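Malonyl CoA-acyl carrier protein transacylase (Bartonella henselae, PDB 3QAT) probably transfers malonyl groups from malonyl-CoA to acyl carrier protein, supplying the chain-extending unit of bacterial fatty acid synthesis. Local coordinates at residues I231-A236 with P242-E247; G109-T114 with N220-V225; F93-S98 with E268-N273. All coordinates share one frame; numbering follows the deposited sequence.

Contact 1: I231-A236 with P242-E247; sequences IVPLIA and PESDPE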
loop_
_atom_site.group_PDB
_atom_site.type_symbol
_atom_site.label_atom_id
_atom_site.label_comp_id
_atom_site.label_asym_id
_atom_site.label_seq_id
_atom_site.Cartn_x
_atom_site.Cartn_y
_atom_site.Cartn_z
ATOM N N ILE A 231 14.286 -11.587 1.678
ATOM C CA ILE A 231 15.308 -11.856 2.709
ATOM C C ILE A 231 14.739 -11.849 4.143
ATOM O O ILE A 231 15.335 -12.441 5.072
ATOM C CB ILE A 231 16.494 -10.876 2.607
ATOM C CG1 ILE A 231 16.013 -9.448 2.888
ATOM C CG2 ILE A 231 17.220 -11.045 1.257
ATOM C CD1 ILE A 231 17.054 -8.507 3.278
ATOM N N VAL A 232 13.602 -11.171 4.315
ATOM C CA VAL A 232 12.774 -11.287 5.534
ATOM C C VAL A 232 11.331 -11.463 5.064
ATOM O O VAL A 232 11.022 -11.049 3.952
ATOM C CB VAL A 232 12.938 -10.099 6.516
ATOM C CG1 VAL A 232 14.413 -9.876 6.865
ATOM C CG2 VAL A 232 12.325 -8.822 5.986
ATOM N N PRO A 233 10.462 -12.099 5.879
ATOM C CA PRO A 233 9.151 -12.443 5.344
ATOM C C PRO A 233 8.247 -11.240 5.115
ATOM O O PRO A 233 8.332 -10.240 5.837
ATOM C CB PRO A 233 8.528 -13.325 6.442
ATOM C CG PRO A 233 9.685 -13.825 7.254
ATOM C CD PRO A 233 10.691 -12.714 7.213
ATOM N N LEU A 234 7.385 -11.394 4.118
ATOM C CA LEU A 234 6.314 -10.434 3.882
ATOM C C LEU A 234 5.043 -10.850 4.632
ATOM O O LEU A 234 4.564 -11.991 4.468
ATOM C CB LEU A 234 6.036 -10.416 2.382
ATOM C CG LEU A 234 4.858 -9.517 1.964
ATOM C CD1 LEU A 234 5.271 -8.038 1.933
ATOM C CD2 LEU A 234 4.255 -9.973 0.623
ATOM N N ILE A 235 4.449 -9.932 5.407
ATOM C CA ILE A 235 3.155 -10.247 6.007
ATOM C C ILE A 235 2.090 -9.811 4.983
ATOM O O ILE A 235 1.757 -8.630 4.886
ATOM C CB ILE A 235 2.931 -9.526 7.357
ATOM C CG1 ILE A 235 4.145 -9.667 8.276
ATOM C CG2 ILE A 235 1.631 -10.059 8.033
ATOM C CD1 ILE A 235 4.628 -11.132 8.519
ATOM N N ALA A 236 1.609 -10.759 4.191
ATOM C CA ALA A 236 0.777 -10.453 3.026
ATOM C C ALA A 236 -0.590 -9.930 3.406
ATOM O O ALA A 236 -1.203 -10.380 4.370
ATOM C CB ALA A 236 0.640 -11.681 2.103
ATOM N N PRO A 242 3.569 -14.733 7.809
ATOM C CA PRO A 242 4.845 -14.438 7.167
ATOM C C PRO A 242 5.037 -15.313 5.925
ATOM O O PRO A 242 5.012 -16.551 5.999
ATOM C CB PRO A 242 5.899 -14.714 8.258
ATOM C CG PRO A 242 5.170 -15.350 9.380
ATOM C CD PRO A 242 3.714 -15.183 9.211
ATOM N N GLU A 243 5.202 -14.662 4.783
ATOM C CA GLU A 243 5.345 -15.366 3.514
ATOM C C GLU A 243 6.744 -15.174 2.944
ATOM O O GLU A 243 7.226 -14.042 2.849
ATOM C CB GLU A 243 4.312 -14.831 2.511
ATOM C CG GLU A 243 2.854 -14.860 3.012
ATOM C CD GLU A 243 2.187 -16.235 2.902
ATOM O OE1 GLU A 243 2.864 -17.237 2.529
ATOM O OE2 GLU A 243 0.978 -16.292 3.167
ATOM N N SER A 244 7.410 -16.274 2.571
ATOM C CA SER A 244 8.726 -16.203 1.940
ATOM C C SER A 244 8.862 -17.021 0.658
ATOM O O SER A 244 9.923 -17.006 0.046
ATOM C CB SER A 244 9.826 -16.639 2.922
ATOM O OG SER A 244 9.733 -15.908 4.136
ATOM N N ASP A 245 7.805 -17.715 0.234
ATOM C CA ASP A 245 7.872 -18.563 -0.974
ATOM C C ASP A 245 7.490 -17.701 -2.167
ATOM O O ASP A 245 6.359 -17.257 -2.246
ATOM C CB ASP A 245 6.909 -19.755 -0.824
ATOM C CG ASP A 245 6.789 -20.603 -2.090
ATOM O OD1 ASP A 245 7.365 -20.239 -3.127
ATOM O OD2 ASP A 245 6.115 -21.663 -2.039
ATOM N N PRO A 246 8.435 -17.460 -3.102
ATOM C CA PRO A 246 8.072 -16.532 -4.194
ATOM C C PRO A 246 6.882 -16.948 -5.063
ATOM O O PRO A 246 6.135 -16.068 -5.534
ATOM C CB PRO A 246 9.361 -16.420 -5.033
ATOM C CG PRO A 246 10.241 -17.433 -4.583
ATOM C CD PRO A 246 9.848 -17.863 -3.175
ATOM N N GLU A 247 6.687 -18.245 -5.287
ATOM C CA GLU A 247 5.535 -18.718 -6.059
ATOM C C GLU A 247 4.218 -18.423 -5.337
ATOM O O GLU A 247 3.223 -17.989 -5.949
ATOM C CB GLU A 247 5.645 -20.217 -6.341
ATOM C CG GLU A 247 6.729 -20.576 -7.343
ATOM C CD GLU A 247 6.852 -22.076 -7.574
ATOM O OE1 GLU A 247 5.983 -22.847 -7.098
ATOM O OE2 GLU A 247 7.826 -22.487 -8.238
#
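Leu-234 and Glu-243 face each other as a hydrogen-bonded antiparallel pair. Leu-234 N donates to Glu-243 O at 2.9 Å, and Glu-243 N returns a bond to Leu-234 O at 2.8 Å. Beside them Ile-235 and Pro-242 form a non-hydrogen-bonded pair. Apolar contacts follow the two prolines. CB of Pro-233 presses on CB of Pro-242 at 3.5 Å, tighter than usual for carbons, and CB and CG of Pro-233 also lie against Ser-244 OG. Ile-235 runs alongside the Pro-242 ring, its CD1 reaching Pro-242 CA at 3.6 Å; CG1 stands beside the backbone N (chi1 -48°) and chi2 of -53° folds the chain, which brings this terminal methyl to the proline. The side chains of Leu-234 and Glu-243 leave by the other face, where Glu-243 CG rests 4.0 Å from Ala-236 CB. The polar end of Glu-243 is held by charge and hydroxyl: OE1 forms a salt bridge with Arg-248 and OE2 a hydrogen bond with Ser-239, which ties the connecting loop and the following helix to the strand. Next along the chain, Asp-245 takes the N-cap position of helix 246-258. The whole is a short two-stranded antiparallel beta hairpin leading into helix 246-258, set within the acyl transferase domain.

Contact 2: G109-T114 with N220-V225; sequences GTFSLT and NALLTV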
loop_
_atom_site.group_PDB
_atom_site.type_symbol
_atom_site.label_atom_id
_atom_site.label_comp_id
_atom_site.label_asym_id
_atom_site.label_seq_id
_atom_site.Cartn_x
_atom_site.Cartn_y
_atom_site.Cartn_z
ATOM N N GLY A 109 14.390 -7.493 -1.545
ATOM C CA GLY A 109 15.156 -8.099 -2.630
ATOM C C GLY A 109 14.453 -9.071 -3.561
ATOM O O GLY A 109 15.117 -9.718 -4.372
ATOM N N THR A 110 13.128 -9.178 -3.471
ATOM C CA THR A 110 12.386 -10.158 -4.281
ATOM C C THR A 110 12.332 -9.768 -5.748
ATOM O O THR A 110 12.426 -10.640 -6.623
ATOM C CB THR A 110 10.958 -10.358 -3.705
ATOM O OG1 THR A 110 11.065 -11.156 -2.518
ATOM C CG2 THR A 110 9.973 -11.071 -4.683
ATOM N N PHE A 111 12.121 -8.475 -5.999
ATOM C CA PHE A 111 12.158 -7.929 -7.352
ATOM C C PHE A 111 13.204 -6.819 -7.443
ATOM O O PHE A 111 13.478 -6.108 -6.463
ATOM C CB PHE A 111 10.837 -7.239 -7.726
ATOM C CG PHE A 111 9.600 -8.066 -7.530
ATOM C CD1 PHE A 111 9.431 -9.285 -8.196
ATOM C CD2 PHE A 111 8.582 -7.590 -6.693
ATOM C CE1 PHE A 111 8.255 -10.033 -8.040
ATOM C CE2 PHE A 111 7.399 -8.320 -6.523
ATOM C CZ PHE A 111 7.237 -9.546 -7.206
ATOM N N SER A 112 13.770 -6.645 -8.635
ATOM C CA SER A 112 14.653 -5.503 -8.886
ATOM C C SER A 112 13.842 -4.210 -8.877
ATOM O O SER A 112 12.623 -4.228 -9.072
ATOM C CB SER A 112 15.372 -5.602 -10.235
ATOM O OG SER A 112 14.474 -5.434 -11.353
ATOM N N LEU A 113 14.540 -3.096 -8.718
ATOM C CA LEU A 113 13.862 -1.795 -8.782
ATOM C C LEU A 113 13.208 -1.530 -10.145
ATOM O O LEU A 113 12.065 -1.068 -10.218
ATOM C CB LEU A 113 14.846 -0.676 -8.431
ATOM C CG LEU A 113 14.243 0.752 -8.487
ATOM C CD1 LEU A 113 13.101 0.972 -7.472
ATOM C CD2 LEU A 113 15.323 1.767 -8.226
ATOM N N THR A 114 13.918 -1.835 -11.224
ATOM C CA THR A 114 13.344 -1.643 -12.546
ATOM C C THR A 114 12.071 -2.494 -12.745
ATOM O O THR A 114 11.045 -2.010 -13.264
ATOM C CB THR A 114 14.421 -1.912 -13.638
ATOM O OG1 THR A 114 15.207 -0.718 -13.809
ATOM C CG2 THR A 114 13.785 -2.296 -14.992
ATOM N N ASN A 220 -0.239 -12.429 -15.400
ATOM C CA ASN A 220 0.653 -12.561 -16.562
ATOM C C ASN A 220 1.976 -11.821 -16.370
ATOM O O ASN A 220 3.050 -12.329 -16.719
ATOM C CB ASN A 220 -0.065 -12.105 -17.822
ATOM C CG ASN A 220 -1.103 -13.119 -18.285
ATOM O OD1 ASN A 220 -0.997 -14.309 -17.975
ATOM N ND2 ASN A 220 -2.120 -12.649 -19.000
ATOM N N ALA A 221 1.919 -10.630 -15.768
ATOM C CA ALA A 221 3.148 -9.883 -15.538
ATOM C C ALA A 221 4.056 -10.549 -14.514
ATOM O O ALA A 221 5.278 -10.572 -14.677
ATOM C CB ALA A 221 2.834 -8.425 -15.120
ATOM N N LEU A 222 3.463 -11.070 -13.447
ATOM C CA LEU A 222 4.250 -11.675 -12.374
ATOM C C LEU A 222 4.849 -13.019 -12.770
ATOM O O LEU A 222 5.905 -13.397 -12.241
ATOM C CB LEU A 222 3.404 -11.817 -11.115
ATOM C CG LEU A 222 3.131 -10.493 -10.409
ATOM C CD1 LEU A 222 1.961 -10.700 -9.456
ATOM C CD2 LEU A 222 4.374 -10.060 -9.654
ATOM N N LEU A 223 4.193 -13.719 -13.706
ATOM C CA LEU A 223 4.758 -14.977 -14.216
ATOM C C LEU A 223 6.099 -14.811 -14.905
ATOM O O LEU A 223 6.933 -15.744 -14.866
ATOM C CB LEU A 223 3.794 -15.636 -15.211
ATOM C CG LEU A 223 2.673 -16.443 -14.565
ATOM C CD1 LEU A 223 1.558 -16.720 -15.590
ATOM C CD2 LEU A 223 3.229 -17.758 -13.982
ATOM N N THR A 224 6.359 -13.683 -15.541
ATOM C CA THR A 224 7.579 -13.620 -16.351
ATOM C C THR A 224 8.751 -12.948 -15.627
ATOM O O THR A 224 9.915 -13.168 -15.980
ATOM C CB THR A 224 7.314 -12.999 -17.724
ATOM O OG1 THR A 224 6.812 -11.673 -17.565
ATOM C CG2 THR A 224 6.269 -13.837 -18.490
ATOM N N VAL A 225 8.439 -12.162 -14.597
ATOM C CA VAL A 225 9.461 -11.375 -13.925
ATOM C C VAL A 225 10.414 -12.258 -13.125
ATOM O O VAL A 225 9.987 -13.233 -12.487
ATOM C CB VAL A 225 8.798 -10.279 -13.000
ATOM C CG1 VAL A 225 8.139 -10.865 -11.770
ATOM C CG2 VAL A 225 9.788 -9.229 -12.629
#
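Phe-111 and Val-225 mark the closest backbone approach, 7.9 Å between their CA atoms, so side chains alone bridge the gap between a helix-to-helix turn and the C-terminal end of helix 212-224. The turn begins with a Schellman motif: Gly-109, at positive phi, is the C-prime residue closing helix 100-107, and Ser-112 then caps helix 113-129, its OG accepting from Asp-115 N. Between these two helix ends Phe-111 projects its ring toward helix 212-224. Its chi1 of -53° sets CG beside the backbone N, and the ring meets the end of that helix with its CE1 and CZ atoms. Leu-222 and Val-225, three residues apart, meet neighbouring atoms of that rim, and both cross the phenylalanine side chain at about a right angle. Their methyls approach the ring obliquely. Thr-110 CG2 lies over the centre of one ring face, 3.8 Å above the plane, while Thr-110 OG1 is hydrogen-bonded to Thr-228 O. Further apolar cover comes from helix 246-258, where Leu-253 touches both Phe-111 and Leu-222. No hydrogen bond crosses between the two segments; the join is hydrophobic packing of an inter-helix turn on the end of helix 212-224, within the acyl transferase domain. The leucine contact is made by CD2, 3.8 Å from Phe-111 CZ, and the valine contact by CG1, 3.8 Å from Phe-111 CE1.

Contact 3: F93-S98 with E268-N273; sequences FVAGHS and EWISAN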
loop_
_atom_site.group_PDB
_atom_site.type_symbol
_atom_site.label_atom_id
_atom_site.label_comp_id
_atom_site.label_asym_id
_atom_site.label_seq_id
_atom_site.Cartn_x
_atom_site.Cartn_y
_atom_site.Cartn_z
ATOM N N PHE A 93 10.129 -8.253 9.883
ATOM C CA PHE A 93 9.123 -8.474 8.856
ATOM C C PHE A 93 8.949 -7.213 8.017
ATOM O O PHE A 93 9.228 -6.112 8.496
ATOM C CB PHE A 93 7.753 -8.773 9.474
ATOM C CG PHE A 93 7.759 -9.913 10.479
ATOM C CD1 PHE A 93 8.025 -11.211 10.064
ATOM C CD2 PHE A 93 7.480 -9.668 11.821
ATOM C CE1 PHE A 93 8.024 -12.277 11.007
ATOM C CE2 PHE A 93 7.467 -10.716 12.758
ATOM C CZ PHE A 93 7.745 -12.011 12.338
ATOM N N VAL A 94 8.472 -7.414 6.788
ATOM C CA VAL A 94 7.993 -6.285 5.948
ATOM C C VAL A 94 6.537 -6.470 5.613
ATOM O O VAL A 94 6.049 -7.593 5.577
ATOM C CB VAL A 94 8.842 -6.074 4.660
ATOM C CG1 VAL A 94 10.277 -5.669 5.030
ATOM C CG2 VAL A 94 8.805 -7.314 3.760
ATOM N N ALA A 95 5.833 -5.358 5.391
ATOM C CA ALA A 95 4.453 -5.393 4.964
ATOM C C ALA A 95 4.148 -4.071 4.278
ATOM O O ALA A 95 4.807 -3.073 4.545
ATOM C CB ALA A 95 3.516 -5.569 6.174
ATOM N N GLY A 96 3.164 -4.066 3.390
ATOM C CA GLY A 96 2.804 -2.775 2.772
ATOM C C GLY A 96 1.350 -2.762 2.385
ATOM O O GLY A 96 0.734 -3.813 2.168
ATOM N N HIS A 97 0.801 -1.551 2.312
ATOM C CA HIS A 97 -0.620 -1.417 2.048
ATOM C C HIS A 97 -0.865 -1.419 0.530
ATOM O O HIS A 97 -0.626 -0.426 -0.146
ATOM C CB HIS A 97 -1.144 -0.154 2.742
ATOM C CG HIS A 97 -2.618 -0.169 2.980
ATOM N ND1 HIS A 97 -3.530 -0.008 1.964
ATOM C CD2 HIS A 97 -3.336 -0.263 4.128
ATOM C CE1 HIS A 97 -4.758 -0.041 2.469
ATOM N NE2 HIS A 97 -4.666 -0.194 3.780
ATOM N N SER A 98 -1.335 -2.557 0.010
ATOM C CA SER A 98 -1.696 -2.732 -1.401
ATOM C C SER A 98 -0.511 -2.508 -2.356
ATOM O O SER A 98 0.301 -3.419 -2.520
ATOM C CB SER A 98 -2.966 -1.906 -1.728
ATOM O OG SER A 98 -3.432 -2.243 -3.022
ATOM N N GLU A 268 -1.924 -6.005 14.153
ATOM C CA GLU A 268 -2.149 -6.811 15.363
ATOM C C GLU A 268 -1.224 -8.033 15.381
ATOM O O GLU A 268 -0.645 -8.339 16.433
ATOM C CB GLU A 268 -3.618 -7.210 15.505
ATOM C CG GLU A 268 -4.508 -6.009 15.868
ATOM C CD GLU A 268 -5.999 -6.320 15.906
ATOM O OE1 GLU A 268 -6.412 -7.397 15.443
ATOM O OE2 GLU A 268 -6.772 -5.473 16.397
ATOM N N TRP A 269 -1.106 -8.734 14.250
ATOM C CA TRP A 269 -0.208 -9.884 14.170
ATOM C C TRP A 269 1.245 -9.476 14.434
ATOM O O TRP A 269 1.942 -10.070 15.268
ATOM C CB TRP A 269 -0.321 -10.641 12.835
ATOM C CG TRP A 269 0.461 -11.933 12.918
ATOM C CD1 TRP A 269 -0.002 -13.124 13.375
ATOM C CD2 TRP A 269 1.852 -12.126 12.609
ATOM N NE1 TRP A 269 1.002 -14.071 13.340
ATOM C CE2 TRP A 269 2.152 -13.487 12.879
ATOM C CE3 TRP A 269 2.869 -11.291 12.120
ATOM C CZ2 TRP A 269 3.434 -14.031 12.702
ATOM C CZ3 TRP A 269 4.152 -11.836 11.928
ATOM C CH2 TRP A 269 4.424 -13.197 12.248
ATOM N N ILE A 270 1.718 -8.466 13.715
ATOM C CA ILE A 270 3.101 -8.024 13.901
ATOM C C ILE A 270 3.405 -7.671 15.363
ATOM O O ILE A 270 4.434 -8.085 15.902
ATOM C CB ILE A 270 3.464 -6.870 12.923
ATOM C CG1 ILE A 270 3.519 -7.377 11.477
ATOM C CG2 ILE A 270 4.809 -6.248 13.281
ATOM C CD1 ILE A 270 3.593 -6.220 10.434
ATOM N N SER A 271 2.500 -6.934 16.005
ATOM C CA SER A 271 2.691 -6.474 17.380
ATOM C C SER A 271 2.726 -7.619 18.380
ATOM O O SER A 271 3.367 -7.492 19.429
ATOM C CB SER A 271 1.572 -5.506 17.774
ATOM O OG SER A 271 1.614 -4.399 16.887
ATOM N N ALA A 272 2.041 -8.714 18.045
ATOM C CA ALA A 272 1.967 -9.899 18.927
ATOM C C ALA A 272 3.086 -10.905 18.665
ATOM O O ALA A 272 3.252 -11.867 19.421
ATOM C CB ALA A 272 0.623 -10.578 18.770
ATOM N N ASN A 273 3.853 -10.709 17.597
ATOM C CA ASN A 273 4.830 -11.709 17.204
ATOM C C ASN A 273 6.251 -11.164 17.167
ATOM O O ASN A 273 7.010 -11.407 16.227
ATOM C CB ASN A 273 4.414 -12.432 15.910
ATOM C CG ASN A 273 3.198 -13.340 16.118
ATOM O OD1 ASN A 273 3.350 -14.544 16.400
ATOM N ND2 ASN A 273 2.000 -12.766 16.052
#
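A strand that leads into a probable nucleophile elbow packs here against the last turn of helix 263-272. Strand 93-96 is an outermost strand of the four-stranded parallel sheet, and Phe-93 and Ala-95, alternate residues along it, direct their side chains to the helix. The main contact is a T-shaped (edge-to-face) aromatic pair: the benzo edge of Trp-269 points at one face of the Phe-93 ring, the centroids of that ring and the six-membered ring of Trp-269 lying 5.0 Å apart with planes at 64°. Trp-269 CH2 reaches Phe-93 CZ at 3.5 Å, and CZ3 stands 3.5 Å above the phenylalanine plane, displaced toward the rim. CG of Trp-269 is anti to its own N (chi1 -171°), which swings the indole off the helix to meet the strand. At the edge of the same Phe-93 ring, in its plane, lies Asn-273 O, 3.6 Å from CE2; this carbonyl accepts a hydrogen bond from Lys-92 NZ. Asn-273 turns its amide back over the helix end, and ND2 gives a nearly straight bond to Trp-269 O (2.8 Å, 173°). That places ND2 above one face of the indole, offset toward the rim. Ile-270 reaches Ala-95, the next residue on the same face of the strand, more loosely, its CD1 4.3 Å from Ala-95 CB, and fills in against Val-275 and Leu-278 of strand 275-281, two places along in the sheet. Past Ala-95 the chain leaves the helix. Ser-98, at positive phi, has OG hydrogen-bonded to His-207 NE2 and Arg-123 NH2, while its N bonds to Asn-237. This strained strand-to-helix turn, with the Gly-96, Ser-98 and Gly-100 pattern, is consistent with the serine nucleophile site of malonyl-CoA:ACP transacylases.

Overall arrangement
Contacts 1 and 3 adjoin along strand 93-96: Ile-235 N and Pro-233 O probably hydrogen-bond to Val-94 O and N, while Ile-235 CD1 and Pro-242 CG pack on Trp-269. The hairpin therefore borders the sheet edge and packs on the aromatic pair of contact 3. Contact 2 touches neither, lying about 14 Å from contact 1 and 22 Å from contact 3, centre to centre, though helix 246-258, which starts in contact 1, covers its leucine. Contacts 2 and 3 are buried, contact 1 partly so. Their chemistry differs accordingly: paired backbone bonds and prolines in the hairpin, aliphatic groups round one ring between an inter-helix turn and a helix end, and crossed aromatics between sheet and helix.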